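Local structure of angiotensin-converting enzyme (Anopheles gambiae, 6S1Y) at residues K271-T276 with G405-Y410; S392-T397 with N529-Q534; I503-H508 with D570-Y575. The protein is a zinc-dependent metalloprotease of the angiotensin-converting enzyme family that probably acts as a peptidyl-dipeptidase, trimming peptides from their C-terminal end. One frame throughout, in Å; residues are numbered along the deposited sequence.

Contact 1 of 3, residues K271-T276 with G405-Y410; sequences KLLDVT and GLLKDY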
loop_
_atom_site.group_PDB
_atom_site.type_symbol
_atom_site.label_atom_id
_atom_site.label_comp_id
_atom_site.label_asym_id
_atom_site.label_seq_id
_atom_site.Cartn_x
_atom_site.Cartn_y
_atom_site.Cartn_z
ATOM N N LYS A 271 -25.857 3.220 15.514
ATOM C CA LYS A 271 -24.575 3.891 15.612
ATOM C C LYS A 271 -23.675 3.518 14.444
ATOM O O LYS A 271 -23.522 2.344 14.097
ATOM C CB LYS A 271 -23.886 3.541 16.933
ATOM C CG LYS A 271 -22.673 4.377 17.199
ATOM C CD LYS A 271 -23.089 5.763 17.650
ATOM C CE LYS A 271 -21.899 6.704 17.729
ATOM N NZ LYS A 271 -22.323 8.051 18.132
ATOM N N LEU A 272 -23.082 4.541 13.843
ATOM C CA LEU A 272 -22.094 4.421 12.783
ATOM C C LEU A 272 -20.723 4.856 13.310
ATOM O O LEU A 272 -20.604 5.486 14.362
ATOM C CB LEU A 272 -22.515 5.269 11.581
ATOM C CG LEU A 272 -23.894 4.900 11.036
ATOM C CD1 LEU A 272 -24.240 5.740 9.827
ATOM C CD2 LEU A 272 -23.972 3.426 10.652
ATOM N N LEU A 273 -19.683 4.499 12.572
ATOM C CA LEU A 273 -18.320 4.590 13.076
ATOM C C LEU A 273 -17.411 5.441 12.195
ATOM O O LEU A 273 -16.228 5.122 12.052
ATOM C CB LEU A 273 -17.729 3.189 13.230
ATOM C CG LEU A 273 -18.459 2.311 14.241
ATOM C CD1 LEU A 273 -18.083 0.867 13.970
ATOM C CD2 LEU A 273 -18.118 2.710 15.660
ATOM N N ASP A 274 -17.942 6.495 11.582
ATOM C CA ASP A 274 -17.118 7.509 10.932
ATOM C C ASP A 274 -16.948 8.684 11.905
ATOM O O ASP A 274 -17.909 9.397 12.208
ATOM C CB ASP A 274 -17.730 7.981 9.616
ATOM C CG ASP A 274 -16.795 8.898 8.839
ATOM O OD1 ASP A 274 -15.714 9.231 9.378
ATOM O OD2 ASP A 274 -17.139 9.274 7.687
ATOM N N VAL A 275 -15.722 8.884 12.371
ATOM C CA VAL A 275 -15.401 9.868 13.381
ATOM C C VAL A 275 -14.934 11.186 12.758
ATOM O O VAL A 275 -14.368 12.032 13.454
ATOM C CB VAL A 275 -14.374 9.346 14.383
ATOM C CG1 VAL A 275 -14.814 8.039 14.944
ATOM C CG2 VAL A 275 -12.996 9.208 13.719
ATOM N N THR A 276 -15.142 11.363 11.455
ATOM C CA THR A 276 -14.671 12.567 10.799
ATOM C C THR A 276 -15.296 13.809 11.418
ATOM O O THR A 276 -14.593 14.787 11.710
ATOM C CB THR A 276 -14.970 12.531 9.303
ATOM O OG1 THR A 276 -14.180 11.503 8.687
ATOM C CG2 THR A 276 -14.640 13.882 8.666
ATOM N N GLY A 405 -11.968 9.685 22.841
ATOM C CA GLY A 405 -13.014 10.672 22.779
ATOM C C GLY A 405 -13.562 10.961 21.407
ATOM O O GLY A 405 -14.307 11.937 21.255
ATOM N N LEU A 406 -13.231 10.148 20.397
ATOM C CA LEU A 406 -13.709 10.422 19.053
ATOM C C LEU A 406 -15.056 9.792 18.770
ATOM O O LEU A 406 -15.670 10.106 17.747
ATOM C CB LEU A 406 -12.714 9.935 18.014
ATOM C CG LEU A 406 -11.520 10.850 17.820
ATOM C CD1 LEU A 406 -10.442 10.149 17.040
ATOM C CD2 LEU A 406 -11.919 12.143 17.132
ATOM N N LEU A 407 -15.527 8.918 19.650
ATOM C CA LEU A 407 -16.805 8.237 19.489
ATOM C C LEU A 407 -17.598 8.434 20.769
ATOM O O LEU A 407 -17.147 8.044 21.849
ATOM C CB LEU A 407 -16.586 6.757 19.184
ATOM C CG LEU A 407 -17.765 5.929 18.679
ATOM C CD1 LEU A 407 -18.330 6.473 17.390
ATOM C CD2 LEU A 407 -17.290 4.489 18.517
ATOM N N LYS A 408 -18.753 9.081 20.660
ATOM C CA LYS A 408 -19.616 9.269 21.816
ATOM C C LYS A 408 -20.208 7.929 22.240
ATOM O O LYS A 408 -20.322 6.988 21.449
ATOM C CB LYS A 408 -20.731 10.264 21.494
ATOM C CG LYS A 408 -20.226 11.617 20.973
ATOM C CD LYS A 408 -19.383 12.336 22.020
ATOM C CE LYS A 408 -18.098 12.908 21.419
ATOM N NZ LYS A 408 -17.101 13.315 22.475
ATOM N N ASP A 409 -20.586 7.843 23.510
ATOM C CA ASP A 409 -21.092 6.577 24.012
ATOM C C ASP A 409 -22.442 6.264 23.369
ATOM O O ASP A 409 -23.152 7.144 22.879
ATOM C CB ASP A 409 -21.215 6.596 25.534
ATOM C CG ASP A 409 -20.950 5.227 26.149
ATOM O OD1 ASP A 409 -21.014 4.217 25.412
ATOM O OD2 ASP A 409 -20.668 5.155 27.366
ATOM N N TYR A 410 -22.781 4.982 23.363
ATOM C CA TYR A 410 -23.987 4.522 22.693
ATOM C C TYR A 410 -24.317 3.138 23.230
ATOM O O TYR A 410 -23.443 2.423 23.729
ATOM C CB TYR A 410 -23.782 4.470 21.173
ATOM C CG TYR A 410 -22.664 3.520 20.824
ATOM C CD1 TYR A 410 -21.346 3.962 20.755
ATOM C CD2 TYR A 410 -22.914 2.169 20.632
ATOM C CE1 TYR A 410 -20.305 3.088 20.473
ATOM C CE2 TYR A 410 -21.882 1.285 20.345
ATOM C CZ TYR A 410 -20.577 1.751 20.264
ATOM O OH TYR A 410 -19.558 0.862 19.982
HETATM O O HOH W 1 -19.899 9.910 18.172
#

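Contact 2 of 3, residues S392-T397 with N529-Q534; sequences SLSVST and NCDIYQ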
loop_
_atom_site.group_PDB
_atom_site.type_symbol
_atom_site.label_atom_id
_atom_site.label_comp_id
_atom_site.label_asym_id
_atom_site.label_seq_id
_atom_site.Cartn_x
_atom_site.Cartn_y
_atom_site.Cartn_z
ATOM N N SER A 392 -3.600 0.529 13.042
ATOM C CA SER A 392 -4.894 1.009 12.567
ATOM C C SER A 392 -6.010 0.032 12.906
ATOM O O SER A 392 -7.151 0.459 13.131
ATOM C CB SER A 392 -4.862 1.246 11.056
ATOM O OG SER A 392 -4.102 2.393 10.752
ATOM N N LEU A 393 -5.714 -1.274 12.937
ATOM C CA LEU A 393 -6.725 -2.244 13.374
ATOM C C LEU A 393 -7.193 -1.967 14.805
ATOM O O LEU A 393 -8.385 -2.069 15.097
ATOM C CB LEU A 393 -6.191 -3.675 13.253
ATOM C CG LEU A 393 -6.165 -4.232 11.820
ATOM C CD1 LEU A 393 -5.486 -5.594 11.746
ATOM C CD2 LEU A 393 -7.559 -4.360 11.259
ATOM N N SER A 394 -6.273 -1.626 15.717
ATOM C CA SER A 394 -6.682 -1.292 17.080
ATOM C C SER A 394 -7.410 0.047 17.113
ATOM O O SER A 394 -8.453 0.177 17.768
ATOM C CB SER A 394 -5.470 -1.248 18.026
ATOM O OG SER A 394 -4.983 -2.544 18.351
ATOM N N VAL A 395 -6.874 1.047 16.401
ATOM C CA VAL A 395 -7.453 2.382 16.415
ATOM C C VAL A 395 -8.878 2.368 15.902
ATOM O O VAL A 395 -9.687 3.227 16.267
ATOM C CB VAL A 395 -6.602 3.353 15.572
ATOM C CG1 VAL A 395 -7.362 4.639 15.388
ATOM C CG2 VAL A 395 -5.276 3.631 16.225
ATOM N N SER A 396 -9.208 1.410 15.028
ATOM C CA SER A 396 -10.516 1.420 14.402
ATOM C C SER A 396 -11.608 0.908 15.328
ATOM O O SER A 396 -12.782 1.192 15.081
ATOM C CB SER A 396 -10.478 0.598 13.117
ATOM O OG SER A 396 -10.360 -0.791 13.391
ATOM N N THR A 397 -11.255 0.201 16.394
ATOM C CA THR A 397 -12.263 -0.380 17.266
ATOM C C THR A 397 -13.080 0.705 17.958
ATOM O O THR A 397 -12.566 1.785 18.274
ATOM C CB THR A 397 -11.626 -1.255 18.336
ATOM O OG1 THR A 397 -10.772 -0.445 19.150
ATOM C CG2 THR A 397 -10.839 -2.383 17.707
ATOM N N ASN A 529 -12.649 -6.549 18.501
ATOM C CA ASN A 529 -12.761 -5.532 19.544
ATOM C C ASN A 529 -11.477 -5.367 20.354
ATOM O O ASN A 529 -11.508 -4.740 21.419
ATOM C CB ASN A 529 -13.946 -5.840 20.477
ATOM C CG ASN A 529 -13.788 -7.151 21.244
ATOM O OD1 ASN A 529 -12.718 -7.766 21.247
ATOM N ND2 ASN A 529 -14.865 -7.584 21.902
ATOM N N CYS A 530 -10.350 -5.894 19.872
ATOM C CA CYS A 530 -9.083 -5.801 20.590
ATOM C C CYS A 530 -8.415 -4.451 20.378
ATOM O O CYS A 530 -8.300 -3.982 19.244
ATOM C CB CYS A 530 -8.122 -6.893 20.125
ATOM S SG CYS A 530 -6.361 -6.296 20.100
ATOM N N ASP A 531 -7.937 -3.846 21.467
ATOM C CA ASP A 531 -7.135 -2.624 21.424
ATOM C C ASP A 531 -5.815 -2.882 22.150
ATOM O O ASP A 531 -5.812 -3.154 23.356
ATOM C CB ASP A 531 -7.887 -1.458 22.066
ATOM C CG ASP A 531 -7.153 -0.141 21.926
ATOM O OD1 ASP A 531 -6.161 -0.111 21.181
ATOM O OD2 ASP A 531 -7.561 0.876 22.543
ATOM N N ILE A 532 -4.693 -2.790 21.426
ATOM C CA ILE A 532 -3.396 -3.027 22.047
ATOM C C ILE A 532 -2.763 -1.729 22.541
ATOM O O ILE A 532 -1.572 -1.699 22.877
ATOM C CB ILE A 532 -2.422 -3.741 21.095
ATOM C CG1 ILE A 532 -1.993 -2.814 19.951
ATOM C CG2 ILE A 532 -3.032 -5.011 20.569
ATOM C CD1 ILE A 532 -0.892 -3.421 19.101
ATOM N N TYR A 533 -3.533 -0.648 22.556
ATOM C CA TYR A 533 -3.064 0.608 23.135
ATOM C C TYR A 533 -2.599 0.408 24.578
ATOM O O TYR A 533 -3.341 -0.117 25.415
ATOM C CB TYR A 533 -4.204 1.637 23.071
ATOM C CG TYR A 533 -3.866 3.042 23.530
ATOM C CD1 TYR A 533 -2.858 3.777 22.919
ATOM C CD2 TYR A 533 -4.585 3.650 24.560
ATOM C CE1 TYR A 533 -2.554 5.090 23.343
ATOM C CE2 TYR A 533 -4.299 4.952 24.987
ATOM C CZ TYR A 533 -3.287 5.666 24.376
ATOM O OH TYR A 533 -3.023 6.953 24.806
ATOM N N GLN A 534 -1.360 0.839 24.858
ATOM C CA GLN A 534 -0.724 0.808 26.180
ATOM C C GLN A 534 -0.296 -0.587 26.594
ATOM O O GLN A 534 -0.148 -0.853 27.782
ATOM C CB GLN A 534 -1.627 1.389 27.283
ATOM C CG GLN A 534 -2.043 2.816 27.004
ATOM C CD GLN A 534 -3.034 3.366 28.003
ATOM O OE1 GLN A 534 -4.015 2.708 28.368
ATOM N NE2 GLN A 534 -2.798 4.599 28.434
#

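Contact 3 of 3, residues I503-H508 with D570-Y575; sequences IQFQFH and DAILEY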
loop_
_atom_site.group_PDB
_atom_site.type_symbol
_atom_site.label_atom_id
_atom_site.label_comp_id
_atom_site.label_asym_id
_atom_site.label_seq_id
_atom_site.Cartn_x
_atom_site.Cartn_y
_atom_site.Cartn_z
ATOM N N ILE A 503 -0.860 -10.741 6.350
ATOM C CA ILE A 503 -0.075 -10.993 7.563
ATOM C C ILE A 503 -0.413 -10.006 8.661
ATOM O O ILE A 503 -0.239 -10.315 9.845
ATOM C CB ILE A 503 1.451 -10.961 7.309
ATOM C CG1 ILE A 503 1.930 -9.551 6.982
ATOM C CG2 ILE A 503 1.806 -11.921 6.210
ATOM C CD1 ILE A 503 3.393 -9.500 6.620
ATOM N N GLN A 504 -0.886 -8.809 8.315
ATOM C CA GLN A 504 -1.199 -7.872 9.383
ATOM C C GLN A 504 -2.227 -8.456 10.346
ATOM O O GLN A 504 -2.262 -8.070 11.527
ATOM C CB GLN A 504 -1.679 -6.529 8.834
ATOM C CG GLN A 504 -3.088 -6.504 8.251
ATOM C CD GLN A 504 -3.428 -5.125 7.641
ATOM O OE1 GLN A 504 -4.353 -4.461 8.072
ATOM N NE2 GLN A 504 -2.662 -4.715 6.642
ATOM N N PHE A 505 -3.081 -9.376 9.888
ATOM C CA PHE A 505 -4.034 -9.971 10.826
ATOM C C PHE A 505 -3.367 -11.051 11.673
ATOM O O PHE A 505 -3.786 -11.293 12.812
ATOM C CB PHE A 505 -5.262 -10.513 10.069
ATOM C CG PHE A 505 -6.105 -9.418 9.448
ATOM C CD1 PHE A 505 -5.840 -8.949 8.166
ATOM C CD2 PHE A 505 -7.135 -8.836 10.161
ATOM C CE1 PHE A 505 -6.604 -7.918 7.613
ATOM C CE2 PHE A 505 -7.893 -7.804 9.612
ATOM C CZ PHE A 505 -7.621 -7.349 8.347
ATOM N N GLN A 506 -2.328 -11.702 11.138
ATOM C CA GLN A 506 -1.501 -12.582 11.962
ATOM C C GLN A 506 -0.771 -11.791 13.042
ATOM O O GLN A 506 -0.748 -12.196 14.205
ATOM C CB GLN A 506 -0.519 -13.340 11.072
ATOM C CG GLN A 506 -1.207 -14.221 10.041
ATOM C CD GLN A 506 -0.250 -14.978 9.176
ATOM O OE1 GLN A 506 -0.046 -14.642 7.997
ATOM N NE2 GLN A 506 0.336 -16.030 9.726
ATOM N N PHE A 507 -0.191 -10.644 12.679
ATOM C CA PHE A 507 0.480 -9.779 13.648
ATOM C C PHE A 507 -0.515 -9.253 14.682
ATOM O O PHE A 507 -0.251 -9.274 15.891
ATOM C CB PHE A 507 1.155 -8.608 12.924
ATOM C CG PHE A 507 2.286 -9.002 11.990
ATOM C CD1 PHE A 507 2.891 -10.240 12.070
ATOM C CD2 PHE A 507 2.766 -8.097 11.063
ATOM C CE1 PHE A 507 3.946 -10.565 11.235
ATOM C CE2 PHE A 507 3.819 -8.416 10.219
ATOM C CZ PHE A 507 4.408 -9.650 10.301
ATOM N N HIS A 508 -1.671 -8.763 14.218
ATOM C CA HIS A 508 -2.692 -8.248 15.128
ATOM C C HIS A 508 -3.138 -9.312 16.123
ATOM O O HIS A 508 -3.323 -9.024 17.310
ATOM C CB HIS A 508 -3.882 -7.743 14.313
ATOM C CG HIS A 508 -5.039 -7.238 15.125
ATOM N ND1 HIS A 508 -4.969 -6.103 15.895
ATOM C CD2 HIS A 508 -6.313 -7.682 15.232
ATOM C CE1 HIS A 508 -6.141 -5.870 16.452
ATOM N NE2 HIS A 508 -6.974 -6.819 16.072
ATOM N N ASP A 570 -5.655 -17.694 7.827
ATOM C CA ASP A 570 -6.470 -18.110 8.966
ATOM C C ASP A 570 -6.938 -16.901 9.762
ATOM O O ASP A 570 -8.134 -16.749 10.046
ATOM C CB ASP A 570 -5.654 -19.077 9.843
ATOM C CG ASP A 570 -6.374 -19.500 11.127
ATOM O OD1 ASP A 570 -7.597 -19.265 11.263
ATOM O OD2 ASP A 570 -5.692 -20.091 12.004
ATOM N N ALA A 571 -6.003 -16.004 10.092
ATOM C CA ALA A 571 -6.314 -14.868 10.955
ATOM C C ALA A 571 -7.364 -13.964 10.323
ATOM O O ALA A 571 -8.345 -13.585 10.971
ATOM C CB ALA A 571 -5.043 -14.071 11.272
ATOM N N ILE A 572 -7.183 -13.616 9.051
ATOM C CA ILE A 572 -8.107 -12.673 8.419
ATOM C C ILE A 572 -9.464 -13.319 8.154
ATOM O O ILE A 572 -10.494 -12.649 8.259
ATOM C CB ILE A 572 -7.499 -12.086 7.125
ATOM C CG1 ILE A 572 -8.401 -10.971 6.605
ATOM C CG2 ILE A 572 -7.305 -13.139 6.060
ATOM C CD1 ILE A 572 -7.907 -10.302 5.324
ATOM N N LEU A 573 -9.512 -14.616 7.846
ATOM C CA LEU A 573 -10.812 -15.284 7.737
ATOM C C LEU A 573 -11.530 -15.346 9.077
ATOM O O LEU A 573 -12.759 -15.222 9.124
ATOM C CB LEU A 573 -10.650 -16.698 7.175
ATOM C CG LEU A 573 -10.172 -16.740 5.721
ATOM C CD1 LEU A 573 -9.858 -18.180 5.271
ATOM C CD2 LEU A 573 -11.216 -16.107 4.822
ATOM N N GLU A 574 -10.794 -15.506 10.186
ATOM C CA GLU A 574 -11.428 -15.445 11.506
ATOM C C GLU A 574 -11.963 -14.047 11.782
ATOM O O GLU A 574 -13.060 -13.892 12.342
ATOM C CB GLU A 574 -10.431 -15.854 12.603
ATOM C CG GLU A 574 -11.011 -15.833 14.032
ATOM C CD GLU A 574 -9.971 -16.130 15.137
ATOM O OE1 GLU A 574 -8.832 -16.566 14.829
ATOM O OE2 GLU A 574 -10.307 -15.902 16.329
ATOM N N TYR A 575 -11.183 -13.022 11.423
ATOM C CA TYR A 575 -11.581 -11.645 11.693
ATOM C C TYR A 575 -12.921 -11.333 11.049
ATOM O O TYR A 575 -13.797 -10.712 11.669
ATOM C CB TYR A 575 -10.490 -10.696 11.170
ATOM C CG TYR A 575 -10.702 -9.233 11.471
ATOM C CD1 TYR A 575 -11.471 -8.440 10.627
ATOM C CD2 TYR A 575 -10.103 -8.639 12.568
ATOM C CE1 TYR A 575 -11.663 -7.093 10.879
ATOM C CE2 TYR A 575 -10.291 -7.279 12.844
ATOM C CZ TYR A 575 -11.075 -6.513 11.981
ATOM O OH TYR A 575 -11.280 -5.184 12.212
#

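Contact 1 of 3, residues K271-T276 with G405-Y410
Two loops of the mostly helical peptidase fold run antiparallel here, one leading into helix 276-281 and the other linking helices 398-403 and 414-429, and Lys271 lies across Tyr410 at one end while Val275 meets Leu406 at the other. The directions of the two segments differ by 174°, yet no hydrogen bond joins them directly, so the pairing is not a sheet. Lys271 does most of the work. Lys271 CG, anti to the backbone N (chi1 -170°), sits over one face of the Tyr410 ring, 3.9 Å from the centroid of that ring and displaced toward the rim, a CH-pi contact in which the two side chains cross at about a right angle. Farther along the same chain, Lys271 CE touches Leu407 CD1 at 3.6 Å. The ammonium then gives a hydrogen bond to a water, with Lys271 NZ 3.1 Å from the water oxygen, and that water also accepts from Lys408 N at 2.9 Å. Leu407 sends its other methyl against Leu273, CD2 to CD2 at 3.5 Å, a tight carbon pair. At the far end Val275 CG1 rests on Leu406 O at 3.6 Å, and Val275 CB meets Leu406 CB at 4.0 Å. On the side turned away from the partner segment, Asp274 OD1 accepts from Thr276 N, an Asx turn leading into helix 276-281, and also from Thr276 OG1. Leu273 and Tyr410 also pack on Pro398 of helix 398-403. Cohesion across the pair therefore comes from aliphatic and CH-pi packing, and the lysine contributes its methylenes to that packing while its charged end is hydrated.

Contact 2 of 3, residues S392-T397 with N529-Q534
Ser394, on the last part of helix 381-395, accepts the one hydrogen bond that crosses this contact: Ile532 N to Ser394 OG, 3.1 Å and nearly straight at 166°. The hydroxyl stands anti to its own carbonyl carbon (chi1 -75°), which turns OG to the loop, where Ile532 CG1 also lies 3.4 Å from Ser394 OG. Ser394 CB meanwhile abuts Asp531 OD1 at 3.4 Å. That carboxylate oxygen receives Tyr533 N from above its plane, closing an Asx turn, while Asp531 OD2 is held by His400 and by a salt bridge to Lys403. Thr397 splits its two branches. Thr397 OG1, between the backbone N and the carbonyl carbon (chi1 62°), bonds back to Ser394 O at 2.8 Å and, as N-cap, accepts from His400 N. Thr397 CG2 faces the loop instead, 3.4 Å from Cys530 O. Ser394 O is gripped twice, since Thr397 N binds it as well. The loop 529-534 thus lies against the junction of helices 381-395 and 398-403, the first of which carries the zinc ligand Glu385; Phe296 of helix 286-299 touches Ser394 and Asp531, and the disulfide from Cys530 to Cys512 fastens the loop to helix 495-514.

Contact 3 of 3, residues I503-H508 with D570-Y575
Segment 503-508 of helix 495-514 crosses helix 570-575 nearly perpendicularly, at 80°, with the segment axes 7.8 Å apart at closest approach and the alpha carbons of Phe505 and Ala571 nearest each other. The close approach is consistent with the small side chain at Ala571: Ala571 CB lies 3.4 Å from Phe505 O, against the backbone of the longer helix. Gln506 CG borders the same methyl, Ala571 CB, at 4.0 Å. Phe505 packs beside it. With CG anti to its carbonyl carbon (chi1 -68°), the ring lies against both Ile572 and Tyr575, which approach from the same side of its plane, Ile572 over the face and Tyr575 farther out toward CE2. Ile572 CG1 is 3.8 Å from the centroid of the Phe505 ring, a CH-pi contact. The terminal Ile572 CD1 reaches the rim, at 3.6 Å from Phe505 CE1. The other partner is aromatic. Phe505 directs its edge at the face of Tyr575, with CE2 above the centre of the tyrosine ring and the two ring centroids 5.0 Å apart. The planes are inclined at 63°, so the pair is T-shaped but tilted. All five touching residues are buried, and no hydrogen bond crosses between the segments; apolar packing and the ring pair account for the contact. The polar end of Gln506 is satisfied just before helix 570-575, with OE1 accepting from Ser568 N and NE2 donating to Lys566 O. Leu393 of helix 381-395 packs on Phe505. Helix 570-575 thus contacts helix 495-514 through Ala571, Ile572 and Tyr575, and helix 203-233 through Leu573.

Overall arrangement
From the N terminus, segment 271-276 comes first, and contact 1 closes on it at 405-410, after 128 intervening residues that include the zinc-binding helix 349-368. Within that span lies 392-397, whose partner 529-534 comes much later, so contacts 1 and 2 cross along the chain. Contact 3 opens at 503-508, inside the span of contact 2, and closes beyond it at 570-575, crossing in turn; contacts 1 and 3 follow in series. Contacts 2 and 3 touch directly: Leu393 packs on Tyr575 and His508, and Cys530 on His508. Contacts 1 and 2 do not touch, but helix 398-403 connects 392-397 with 405-410, so the second loop of contact 1 follows closely on the helix end of contact 2.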